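Local coordinates for 2L protein (Yaba-like disease virus, PDB 3IT8) that probably binds and neutralises host tumour necrosis factor as a secreted protein whose fold resembles an MHC class I heavy chain, at residues D[23-35]-D[42-54]. Numbering follows the deposited sequence.
Sequences DHYNDQLVTKISY and GNVNFRADWFNIS. With NAG (2-acetamido-2-deoxy-beta-D-glucopyranose), chain N.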
loop_
_atom_site.group_PDB
_atom_site.type_symbol
_atom_site.label_atom_id
_atom_site.label_comp_id
_atom_site.label_asym_id
_atom_site.label_seq_id
_atom_site.Cartn_x
_atom_site.Cartn_y
_atom_site.Cartn_z
ATOM N N ASP D 23 24.707 25.235 -24.678
ATOM C CA ASP D 23 24.140 24.015 -24.116
ATOM C C ASP D 23 25.294 23.001 -24.106
ATOM O O ASP D 23 25.780 22.590 -25.161
ATOM C CB ASP D 23 23.016 23.504 -25.008
ATOM C CG ASP D 23 22.311 22.299 -24.421
ATOM O OD1 ASP D 23 22.961 21.511 -23.713
ATOM O OD2 ASP D 23 21.104 22.119 -24.681
ATOM N N HIS D 24 25.744 22.605 -22.922
ATOM C CA HIS D 24 26.845 21.647 -22.813
ATOM C C HIS D 24 26.472 20.366 -22.080
ATOM O O HIS D 24 25.971 20.403 -20.947
ATOM C CB HIS D 24 28.029 22.271 -22.079
ATOM C CG HIS D 24 28.799 23.258 -22.889
ATOM N ND1 HIS D 24 29.643 22.884 -23.908
ATOM C CD2 HIS D 24 28.888 24.606 -22.801
ATOM C CE1 HIS D 24 30.224 23.955 -24.414
ATOM N NE2 HIS D 24 29.782 25.014 -23.759
ATOM N N TYR D 25 26.702 19.231 -22.732
ATOM C CA TYR D 25 26.474 17.919 -22.113
ATOM C C TYR D 25 27.900 17.464 -21.788
ATOM O O TYR D 25 28.687 17.212 -22.700
ATOM C CB TYR D 25 25.843 16.948 -23.090
ATOM C CG TYR D 25 25.696 15.592 -22.483
ATOM C CD1 TYR D 25 24.796 15.370 -21.441
ATOM C CD2 TYR D 25 26.502 14.535 -22.893
ATOM C CE1 TYR D 25 24.705 14.127 -20.817
ATOM C CE2 TYR D 25 26.418 13.286 -22.276
ATOM C CZ TYR D 25 25.519 13.093 -21.240
ATOM O OH TYR D 25 25.439 11.867 -20.624
ATOM N N ASN D 26 28.243 17.364 -20.504
ATOM C CA ASN D 26 29.617 17.021 -20.119
ATOM C C ASN D 26 30.412 18.169 -20.715
ATOM O O ASN D 26 30.003 19.319 -20.587
ATOM C CB ASN D 26 30.079 15.698 -20.730
ATOM C CG ASN D 26 29.470 14.500 -20.046
ATOM O OD1 ASN D 26 28.860 14.621 -18.987
ATOM N ND2 ASN D 26 29.645 13.327 -20.640
ATOM N N ASP D 27 31.525 17.876 -21.374
ATOM C CA ASP D 27 32.306 18.943 -21.991
ATOM C C ASP D 27 31.977 19.083 -23.476
ATOM O O ASP D 27 32.706 19.739 -24.208
ATOM C CB ASP D 27 33.816 18.709 -21.803
ATOM C CG ASP D 27 34.282 17.351 -22.317
ATOM O OD1 ASP D 27 33.456 16.579 -22.872
ATOM O OD2 ASP D 27 35.494 17.052 -22.163
ATOM N N GLN D 28 30.868 18.481 -23.909
ATOM C CA GLN D 28 30.456 18.516 -25.314
ATOM C C GLN D 28 29.453 19.620 -25.678
ATOM O O GLN D 28 28.326 19.643 -25.180
ATOM C CB GLN D 28 29.825 17.185 -25.713
ATOM C CG GLN D 28 30.661 15.985 -25.432
ATOM C CD GLN D 28 31.975 16.020 -26.165
ATOM O OE1 GLN D 28 33.017 16.330 -25.576
ATOM N NE2 GLN D 28 31.938 15.704 -27.461
ATOM N N LEU D 29 29.843 20.522 -26.572
ATOM C CA LEU D 29 28.929 21.572 -26.969
ATOM C C LEU D 29 27.763 20.928 -27.728
ATOM O O LEU D 29 27.963 20.126 -28.629
ATOM C CB LEU D 29 29.646 22.590 -27.851
ATOM C CG LEU D 29 28.720 23.659 -28.427
ATOM C CD1 LEU D 29 28.076 24.446 -27.278
ATOM C CD2 LEU D 29 29.505 24.569 -29.377
ATOM N N VAL D 30 26.542 21.270 -27.355
ATOM C CA VAL D 30 25.380 20.713 -28.020
ATOM C C VAL D 30 24.657 21.764 -28.859
ATOM O O VAL D 30 24.185 21.474 -29.959
ATOM C CB VAL D 30 24.388 20.152 -27.005
ATOM C CG1 VAL D 30 23.161 19.614 -27.716
ATOM C CG2 VAL D 30 25.044 19.073 -26.197
ATOM N N THR D 31 24.568 22.985 -28.334
ATOM C CA THR D 31 23.894 24.066 -29.032
ATOM C C THR D 31 24.476 25.418 -28.708
ATOM O O THR D 31 24.823 25.686 -27.560
ATOM C CB THR D 31 22.425 24.128 -28.642
ATOM O OG1 THR D 31 21.759 22.974 -29.138
ATOM C CG2 THR D 31 21.767 25.347 -29.212
ATOM N N LYS D 32 24.592 26.262 -29.728
ATOM C CA LYS D 32 25.054 27.622 -29.526
ATOM C C LYS D 32 24.037 28.511 -30.195
ATOM O O LYS D 32 23.606 28.238 -31.320
ATOM C CB LYS D 32 26.412 27.889 -30.154
ATOM C CG LYS D 32 26.828 29.339 -29.976
ATOM C CD LYS D 32 28.142 29.660 -30.650
ATOM C CE LYS D 32 28.481 31.123 -30.487
ATOM N NZ LYS D 32 29.712 31.486 -31.238
ATOM N N ILE D 33 23.637 29.560 -29.492
ATOM C CA ILE D 33 22.677 30.511 -30.019
ATOM C C ILE D 33 23.170 31.915 -29.716
ATOM O O ILE D 33 23.708 32.174 -28.638
ATOM C CB ILE D 33 21.289 30.308 -29.383
ATOM C CG1 ILE D 33 20.692 28.980 -29.865
ATOM C CG2 ILE D 33 20.370 31.498 -29.731
ATOM C CD1 ILE D 33 19.407 28.599 -29.137
ATOM N N SER D 34 23.018 32.819 -30.675
ATOM C CA SER D 34 23.440 34.197 -30.467
ATOM C C SER D 34 22.389 35.155 -31.007
ATOM O O SER D 34 21.643 34.824 -31.931
ATOM C CB SER D 34 24.794 34.443 -31.117
ATOM O OG SER D 34 24.804 33.925 -32.421
ATOM N N TYR D 35 22.320 36.331 -30.397
ATOM C CA TYR D 35 21.350 37.337 -30.770
ATOM C C TYR D 35 21.751 38.038 -32.052
ATOM O O TYR D 35 22.818 38.633 -32.117
ATOM C CB TYR D 35 21.219 38.356 -29.651
ATOM C CG TYR D 35 20.132 39.352 -29.898
ATOM C CD1 TYR D 35 18.797 38.978 -29.827
ATOM C CD2 TYR D 35 20.435 40.679 -30.209
ATOM C CE1 TYR D 35 17.782 39.905 -30.056
ATOM C CE2 TYR D 35 19.425 41.618 -30.439
ATOM C CZ TYR D 35 18.103 41.223 -30.359
ATOM O OH TYR D 35 17.102 42.143 -30.577
ATOM N N GLY D 42 17.201 35.456 -31.757
ATOM C CA GLY D 42 18.336 34.551 -31.778
ATOM C C GLY D 42 18.416 33.627 -32.979
ATOM O O GLY D 42 17.429 33.421 -33.677
ATOM N N ASN D 43 19.605 33.078 -33.226
ATOM C CA ASN D 43 19.838 32.135 -34.329
ATOM C C ASN D 43 20.694 31.004 -33.816
ATOM O O ASN D 43 21.630 31.227 -33.037
ATOM C CB ASN D 43 20.599 32.772 -35.483
ATOM C CG ASN D 43 19.802 33.825 -36.196
ATOM O OD1 ASN D 43 18.605 33.653 -36.469
ATOM N ND2 ASN D 43 20.461 34.931 -36.527
ATOM N N VAL D 44 20.395 29.786 -34.245
ATOM C CA VAL D 44 21.203 28.658 -33.802
ATOM C C VAL D 44 22.434 28.664 -34.670
ATOM O O VAL D 44 22.323 28.559 -35.891
ATOM C CB VAL D 44 20.482 27.326 -33.991
ATOM C CG1 VAL D 44 21.409 26.193 -33.614
ATOM C CG2 VAL D 44 19.234 27.296 -33.139
ATOM N N ASN D 45 23.601 28.802 -34.054
ATOM C CA ASN D 45 24.849 28.830 -34.810
ATOM C C ASN D 45 25.456 27.443 -34.876
ATOM O O ASN D 45 26.121 27.084 -35.839
ATOM C CB ASN D 45 25.863 29.767 -34.159
ATOM C CG ASN D 45 25.276 31.108 -33.816
ATOM O OD1 ASN D 45 24.627 31.744 -34.643
ATOM N ND2 ASN D 45 25.511 31.556 -32.586
ATOM N N PHE D 46 25.221 26.656 -33.843
ATOM C CA PHE D 46 25.781 25.325 -33.792
ATOM C C PHE D 46 24.815 24.331 -33.191
ATOM O O PHE D 46 24.044 24.641 -32.276
ATOM C CB PHE D 46 27.055 25.343 -32.954
ATOM C CG PHE D 46 27.732 24.017 -32.866
ATOM C CD1 PHE D 46 28.718 23.669 -33.776
ATOM C CD2 PHE D 46 27.364 23.092 -31.888
ATOM C CE1 PHE D 46 29.329 22.418 -33.717
ATOM C CE2 PHE D 46 27.965 21.836 -31.821
ATOM C CZ PHE D 46 28.951 21.501 -32.739
ATOM N N ARG D 47 24.869 23.119 -33.714
ATOM C CA ARG D 47 24.054 22.027 -33.207
ATOM C C ARG D 47 24.818 20.725 -33.381
ATOM O O ARG D 47 25.123 20.340 -34.503
ATOM C CB ARG D 47 22.739 21.922 -33.953
ATOM C CG ARG D 47 21.917 20.765 -33.436
ATOM C CD ARG D 47 21.268 21.109 -32.109
ATOM N NE ARG D 47 19.916 21.624 -32.322
ATOM C CZ ARG D 47 19.326 22.550 -31.569
ATOM N NH1 ARG D 47 19.970 23.081 -30.539
ATOM N NH2 ARG D 47 18.085 22.944 -31.847
ATOM N N ALA D 48 25.142 20.054 -32.281
ATOM C CA ALA D 48 25.865 18.789 -32.368
ATOM C C ALA D 48 25.099 17.809 -33.260
ATOM O O ALA D 48 23.876 17.689 -33.165
ATOM C CB ALA D 48 26.054 18.197 -30.993
ATOM N N ASP D 49 25.835 17.124 -34.132
ATOM C CA ASP D 49 25.260 16.160 -35.067
ATOM C C ASP D 49 24.527 14.999 -34.383
ATOM O O ASP D 49 23.571 14.463 -34.931
ATOM C CB ASP D 49 26.366 15.607 -35.971
ATOM C CG ASP D 49 27.568 15.109 -35.183
ATOM O OD1 ASP D 49 28.254 15.943 -34.548
ATOM O OD2 ASP D 49 27.823 13.884 -35.190
ATOM N N TRP D 50 24.968 14.618 -33.187
ATOM C CA TRP D 50 24.351 13.502 -32.480
ATOM C C TRP D 50 23.093 13.819 -31.686
ATOM O O TRP D 50 22.408 12.909 -31.214
ATOM C CB TRP D 50 25.353 12.845 -31.536
ATOM C CG TRP D 50 26.023 13.767 -30.565
ATOM C CD1 TRP D 50 27.225 14.405 -30.729
ATOM C CD2 TRP D 50 25.559 14.124 -29.258
ATOM N NE1 TRP D 50 27.542 15.131 -29.601
ATOM C CE2 TRP D 50 26.534 14.981 -28.686
ATOM C CE3 TRP D 50 24.417 13.806 -28.513
ATOM C CZ2 TRP D 50 26.395 15.519 -27.406
ATOM C CZ3 TRP D 50 24.282 14.340 -27.240
ATOM C CH2 TRP D 50 25.265 15.188 -26.701
ATOM N N PHE D 51 22.778 15.098 -31.552
ATOM C CA PHE D 51 21.621 15.498 -30.774
ATOM C C PHE D 51 20.381 15.808 -31.605
ATOM O O PHE D 51 20.321 16.827 -32.284
ATOM C CB PHE D 51 21.991 16.715 -29.924
ATOM C CG PHE D 51 20.938 17.102 -28.926
ATOM C CD1 PHE D 51 20.675 16.296 -27.821
ATOM C CD2 PHE D 51 20.213 18.283 -29.080
ATOM C CE1 PHE D 51 19.707 16.660 -26.882
ATOM C CE2 PHE D 51 19.241 18.656 -28.145
ATOM C CZ PHE D 51 18.988 17.842 -27.044
ATOM N N ASN D 52 19.393 14.923 -31.566
ATOM C CA ASN D 52 18.139 15.152 -32.286
ATOM C C ASN D 52 17.221 15.794 -31.238
ATOM O O ASN D 52 16.657 15.108 -30.383
ATOM C CB ASN D 52 17.539 13.826 -32.798
ATOM C CG ASN D 52 16.113 13.986 -33.326
ATOM O OD1 ASN D 52 15.212 14.304 -32.564
ATOM N ND2 ASN D 52 15.907 13.801 -34.629
ATOM N N ILE D 53 17.083 17.113 -31.295
ATOM C CA ILE D 53 16.274 17.823 -30.313
ATOM C C ILE D 53 14.834 17.334 -30.193
ATOM O O ILE D 53 14.158 17.610 -29.203
ATOM C CB ILE D 53 16.271 19.342 -30.590
ATOM C CG1 ILE D 53 15.969 20.103 -29.297
ATOM C CG2 ILE D 53 15.223 19.675 -31.635
ATOM C CD1 ILE D 53 16.432 21.542 -29.319
ATOM N N SER D 54 14.361 16.611 -31.199
ATOM C CA SER D 54 12.997 16.084 -31.171
ATOM C C SER D 54 12.903 14.901 -30.230
ATOM O O SER D 54 11.830 14.545 -29.788
ATOM C CB SER D 54 12.562 15.640 -32.566
ATOM O OG SER D 54 12.497 16.744 -33.446
HETATM C C1 NAG N . 15.346 12.568 -35.169
HETATM C C2 NAG N . 13.777 12.631 -35.181
HETATM C C3 NAG N . 13.098 11.706 -36.231
HETATM C C4 NAG N . 13.856 11.670 -37.548
HETATM C C5 NAG N . 15.283 11.301 -37.208
HETATM C C6 NAG N . 16.162 11.005 -38.399
HETATM C C7 NAG N . 12.553 11.140 -33.717
HETATM C C8 NAG N . 13.323 9.834 -33.558
HETATM N N2 NAG N . 13.270 12.256 -33.870
HETATM O O3 NAG N . 11.760 12.131 -36.465
HETATM O O4 NAG N . 13.282 10.700 -38.413
HETATM O O5 NAG N . 15.881 12.388 -36.493
HETATM O O6 NAG N . 17.431 10.536 -37.971
HETATM O O7 NAG N . 11.319 11.128 -33.709
#
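V30 meets two aromatic rings of segment 42-54, one with each methyl. CG1 rests over one face of the F51 ring, offset toward its rim, with V30 CG1 3.5 Å from F51 CD2, a CH-pi contact. CG2 approaches W50, V30 CG2 to W50 CH2 being 3.9 Å. The torsion explains the division: CG1 stands opposite the backbone N (chi1 178°), and the second methyl falls beside that N, toward the indole. One residue before V30, L29 CD2 sits above a face of the F46 ring, 4.0 Å from its centroid; three residues after it, I33 CG1 meets V44 CG2 at 4.0 Å.

Backbone hydrogen bonds set this register. A48 N donates a hydrogen bond to V30 O at 2.9 Å (N-H...O angle 165°), and K32 N reaches F46 O at 3.1 Å. K32 O accepts N45 N at 2.8 Å and, more weakly, F46 N. Two residues thus face one, a classic beta bulge, in which N45 takes a helix-like psi of -31°; a second bulge sets V30 and T31 against D23.

Strands 28-36 and 41-47 form the hairpin at one margin of an eight-stranded antiparallel sheet that carries helices 61-82 and 148-174, the platform architecture of MHC class I. T31, I33, V44 and R47 share the face under helix 61-82, where Y64 hydrogen-bonds T31 OG1 and touches R47; K32, S34 and F46 occupy the other face.

Beyond V30, Y170 of helix 148-174 stacks on the F51 ring, and its OH hydrogen-bonds D23 OD2, while A174 touches W50. A type I turn, A48 to F51, brings both aromatics back to the hairpin. Next in the chain, N52 carries an N-linked GlcNAc, its ND2 1.5 Å from the sugar C1.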